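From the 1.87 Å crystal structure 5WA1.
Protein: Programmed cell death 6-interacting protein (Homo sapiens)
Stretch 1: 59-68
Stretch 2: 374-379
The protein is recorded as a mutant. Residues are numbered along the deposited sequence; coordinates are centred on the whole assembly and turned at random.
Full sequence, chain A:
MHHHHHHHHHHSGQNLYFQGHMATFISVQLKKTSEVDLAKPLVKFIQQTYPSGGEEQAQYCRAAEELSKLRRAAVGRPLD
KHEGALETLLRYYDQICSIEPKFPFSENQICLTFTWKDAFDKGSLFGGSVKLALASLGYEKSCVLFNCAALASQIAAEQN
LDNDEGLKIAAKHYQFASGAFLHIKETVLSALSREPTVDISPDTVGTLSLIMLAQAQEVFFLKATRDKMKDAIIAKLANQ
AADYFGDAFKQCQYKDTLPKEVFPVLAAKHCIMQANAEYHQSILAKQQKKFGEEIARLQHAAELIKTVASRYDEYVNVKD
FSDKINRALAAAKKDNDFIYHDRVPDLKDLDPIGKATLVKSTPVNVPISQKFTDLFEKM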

# COMPACT_ATOMS: atom_id res chain seq x y z
N GLN A 59 -27.45 -22.96 -17.86
CA GLN A 59 -27.19 -22.01 -16.78
C GLN A 59 -25.70 -21.88 -16.47
O GLN A 59 -25.25 -20.80 -16.08
N TYR A 60 -24.94 -22.93 -16.70
CA TYR A 60 -23.54 -22.77 -16.54
C TYR A 60 -23.15 -21.88 -17.72
O TYR A 60 -22.62 -20.79 -17.53
N CYS A 61 -23.48 -22.29 -18.93
CA CYS A 61 -23.12 -21.46 -20.08
C CYS A 61 -23.50 -20.01 -19.85
O CYS A 61 -22.80 -19.10 -20.33
N ARG A 62 -24.60 -19.75 -19.14
CA ARG A 62 -24.96 -18.38 -18.80
C ARG A 62 -23.95 -17.78 -17.83
O ARG A 62 -23.48 -16.66 -18.03
N ALA A 63 -23.60 -18.52 -16.77
CA ALA A 63 -22.63 -18.04 -15.81
C ALA A 63 -21.25 -17.85 -16.44
O ALA A 63 -20.51 -16.95 -16.04
N ALA A 64 -20.90 -18.68 -17.43
CA ALA A 64 -19.65 -18.47 -18.14
C ALA A 64 -19.70 -17.18 -18.95
O ALA A 64 -18.71 -16.43 -19.01
N GLU A 65 -20.85 -16.89 -19.56
CA GLU A 65 -21.02 -15.62 -20.26
C GLU A 65 -20.92 -14.44 -19.30
O GLU A 65 -20.38 -13.38 -19.65
N GLU A 66 -21.45 -14.59 -18.08
CA GLU A 66 -21.36 -13.52 -17.10
C GLU A 66 -19.94 -13.36 -16.57
O GLU A 66 -19.55 -12.25 -16.17
N LEU A 67 -19.15 -14.43 -16.56
CA LEU A 67 -17.78 -14.32 -16.08
C LEU A 67 -16.90 -13.59 -17.08
O LEU A 67 -16.06 -12.76 -16.70
N SER A 68 -17.07 -13.88 -18.37
CA SER A 68 -16.33 -13.15 -19.40
C SER A 68 -16.69 -11.67 -19.37
O SER A 68 -15.81 -10.81 -19.51
N ASP A 374 -20.74 -16.90 -5.74
CA ASP A 374 -20.08 -17.66 -6.79
C ASP A 374 -21.06 -17.99 -7.91
O ASP A 374 -22.16 -18.50 -7.65
N LEU A 375 -20.67 -17.68 -9.14
CA LEU A 375 -21.51 -17.96 -10.30
C LEU A 375 -21.59 -19.45 -10.61
O LEU A 375 -22.49 -19.87 -11.35
N PHE A 376 -20.68 -20.25 -10.07
CA PHE A 376 -20.65 -21.70 -10.28
C PHE A 376 -20.78 -22.43 -8.96
O PHE A 376 -20.15 -23.47 -8.74
N GLU A 377 -21.59 -21.89 -8.05
CA GLU A 377 -21.69 -22.46 -6.71
C GLU A 377 -22.41 -23.80 -6.71
O GLU A 377 -22.05 -24.70 -5.93
N LYS A 378 -23.42 -23.96 -7.56
CA LYS A 378 -24.13 -25.23 -7.70
C LYS A 378 -23.41 -26.13 -8.71
O LYS A 378 -23.95 -26.54 -9.73
N MET A 379 -22.15 -26.44 -8.39
CA MET A 379 -21.33 -27.23 -9.29
C MET A 379 -20.23 -27.99 -8.54
O MET A 379 -20.46 -29.10 -8.06

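How does the first turn of the helical stretch meet the other stretch? Residues 59-68 are helical throughout, while 374-379 form a loop that touches one side of that helix. Gln59, t at both chi1 and chi2, stays too far off to make contact. Tyr60 does much more. Its CA-to-CB bond points sideways, but chi1 in the m well (-72°) carries the ring end nearer to the chain terminus. There Met379, whose chi1, chi2 and chi3 are all t, lays its sulfur against the ring, with Tyr60 CE2 and Met379 SD 3.4 Å apart. The approach is oblique, the sulfur lying 4.1 Å from the ring centroid and 40° off the normal. At the ring edge Tyr60 OH sits 2.2 Å from Lys378 O, a separation too short for a real hydrogen bond and best read as a clash in the model. The Lys378 side chain is extended, m at chi1 and t thereafter; its nearest atom to the helix is Lys378 CB, 4.6 Å from Tyr60 OH.

Why can the loop come so close at the middle of the helical stretch? Cys61 points away and the end of Arg62 leads away, so neither takes part. Ala63 points toward the loop, and its small methyl group lets the backbones draw near: the CA atoms of Ala63 and Leu375 are 5.6 Å apart. Ala63 CB lies 3.4 Å from Leu375 O and 3.9 Å from Leu375 CB. The same methyl covers one face of the Phe376 ring, a CH-pi contact in which Ala63 CB is 4.1 Å from the ring centroid and 22° off its normal.

What places the Phe376 ring there? Its CA-to-CB bond runs sideways, but with chi1 m (-58°) and chi2 near 90° the ring end comes nearer to the helix. The loop is organised as a type I turn from Asp374 to Glu377, and within it Phe376 N donates to Asp374 OD1 at 2.9 Å, an almost straight bond that ties the backbone of Phe376 to the side chain of Asp374. The ring tip rests against the helix backbone, Phe376 CZ being 3.7 Å from Ala64 N. Although Ala64 points its own CB away, that methyl still lies 4.3 Å from Phe376 CZ.

How does the contact close toward the end of the helical stretch? Glu65 points away. Glu66 starts toward the loop, and its CB lies 4.1 Å from Leu375 CD1, but with chi1 and chi2 both m its carboxylate end leads away. Leu375, m then t, points toward the helix and also brings CD1 to 4.2 Å from Leu67 N. Leu67, t then p, points toward the loop and places CD2 4.4 Å from Phe376 CE1, while Ser68 is out of reach. No hydrogen bond joins the two stretches, so their packing is chiefly apolar, burying 434 Å² in total.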

# COMPACT_ATOMS: atom_id res chain seq x y z
CB GLN A 59 -27.95 -22.40 -15.52
CG GLN A 59 -27.99 -21.29 -14.49
CD GLN A 59 -28.58 -21.72 -13.16
OE1 GLN A 59 -29.41 -22.62 -13.10
NE2 GLN A 59 -28.13 -21.08 -12.08
CB TYR A 60 -22.84 -24.11 -16.58
CG TYR A 60 -23.12 -24.91 -15.33
CD1 TYR A 60 -24.08 -24.50 -14.44
CD2 TYR A 60 -22.42 -26.06 -15.05
CE1 TYR A 60 -24.35 -25.21 -13.30
CE2 TYR A 60 -22.67 -26.79 -13.90
CZ TYR A 60 -23.64 -26.35 -13.04
OH TYR A 60 -23.90 -27.06 -11.90
CB CYS A 61 -23.80 -21.99 -21.34
SG CYS A 61 -23.52 -20.97 -22.80
CB ARG A 62 -26.36 -18.35 -18.20
CG ARG A 62 -26.84 -16.96 -17.82
CD ARG A 62 -28.31 -16.97 -17.43
NE ARG A 62 -29.17 -17.52 -18.48
CZ ARG A 62 -29.66 -18.75 -18.48
NH1 ARG A 62 -29.38 -19.57 -17.48
NH2 ARG A 62 -30.44 -19.16 -19.48
CB ALA A 63 -22.54 -19.00 -14.62
CB ALA A 64 -19.34 -19.66 -19.04
CB GLU A 65 -22.36 -15.60 -20.98
CG GLU A 65 -22.37 -14.70 -22.19
CD GLU A 65 -21.45 -15.21 -23.28
OE1 GLU A 65 -21.60 -16.39 -23.67
OE2 GLU A 65 -20.56 -14.44 -23.72
CB GLU A 66 -22.32 -13.77 -15.94
CG GLU A 66 -23.78 -13.45 -16.27
CD GLU A 66 -23.98 -12.01 -16.70
OE1 GLU A 66 -24.36 -11.78 -17.86
OE2 GLU A 66 -23.75 -11.10 -15.86
CB LEU A 67 -17.20 -15.70 -15.78
CG LEU A 67 -15.74 -15.60 -15.32
CD1 LEU A 67 -15.62 -14.76 -14.05
CD2 LEU A 67 -15.11 -16.97 -15.13
CB SER A 68 -16.61 -13.76 -20.78
OG SER A 68 -15.62 -13.35 -21.72
CB ASP A 374 -19.46 -18.95 -6.22
CG ASP A 374 -18.81 -19.84 -7.29
OD1 ASP A 374 -18.53 -19.36 -8.41
OD2 ASP A 374 -18.56 -21.03 -7.00
CB LEU A 375 -20.99 -17.20 -11.52
CG LEU A 375 -21.25 -15.70 -11.57
CD1 LEU A 375 -20.36 -15.06 -12.63
CD2 LEU A 375 -22.71 -15.42 -11.85
CB PHE A 376 -19.38 -22.11 -11.01
CG PHE A 376 -19.19 -21.45 -12.35
CD1 PHE A 376 -18.52 -20.25 -12.45
CD2 PHE A 376 -19.70 -22.04 -13.50
CE1 PHE A 376 -18.35 -19.64 -13.68
CE2 PHE A 376 -19.53 -21.43 -14.73
CZ PHE A 376 -18.86 -20.23 -14.82
CB GLU A 377 -22.41 -21.47 -5.78
CG GLU A 377 -22.48 -21.93 -4.34
CD GLU A 377 -23.21 -20.96 -3.44
OE1 GLU A 377 -23.73 -19.95 -3.97
OE2 GLU A 377 -23.27 -21.20 -2.22
CB LYS A 378 -25.57 -24.99 -8.12
CG LYS A 378 -26.40 -24.18 -7.14
CD LYS A 378 -27.82 -24.07 -7.64
CE LYS A 378 -28.69 -23.22 -6.73
NZ LYS A 378 -30.10 -23.21 -7.22
CB MET A 379 -20.71 -26.32 -10.36
CG MET A 379 -19.93 -27.05 -11.43
SD MET A 379 -19.55 -25.96 -12.82
CE MET A 379 -18.36 -26.97 -13.71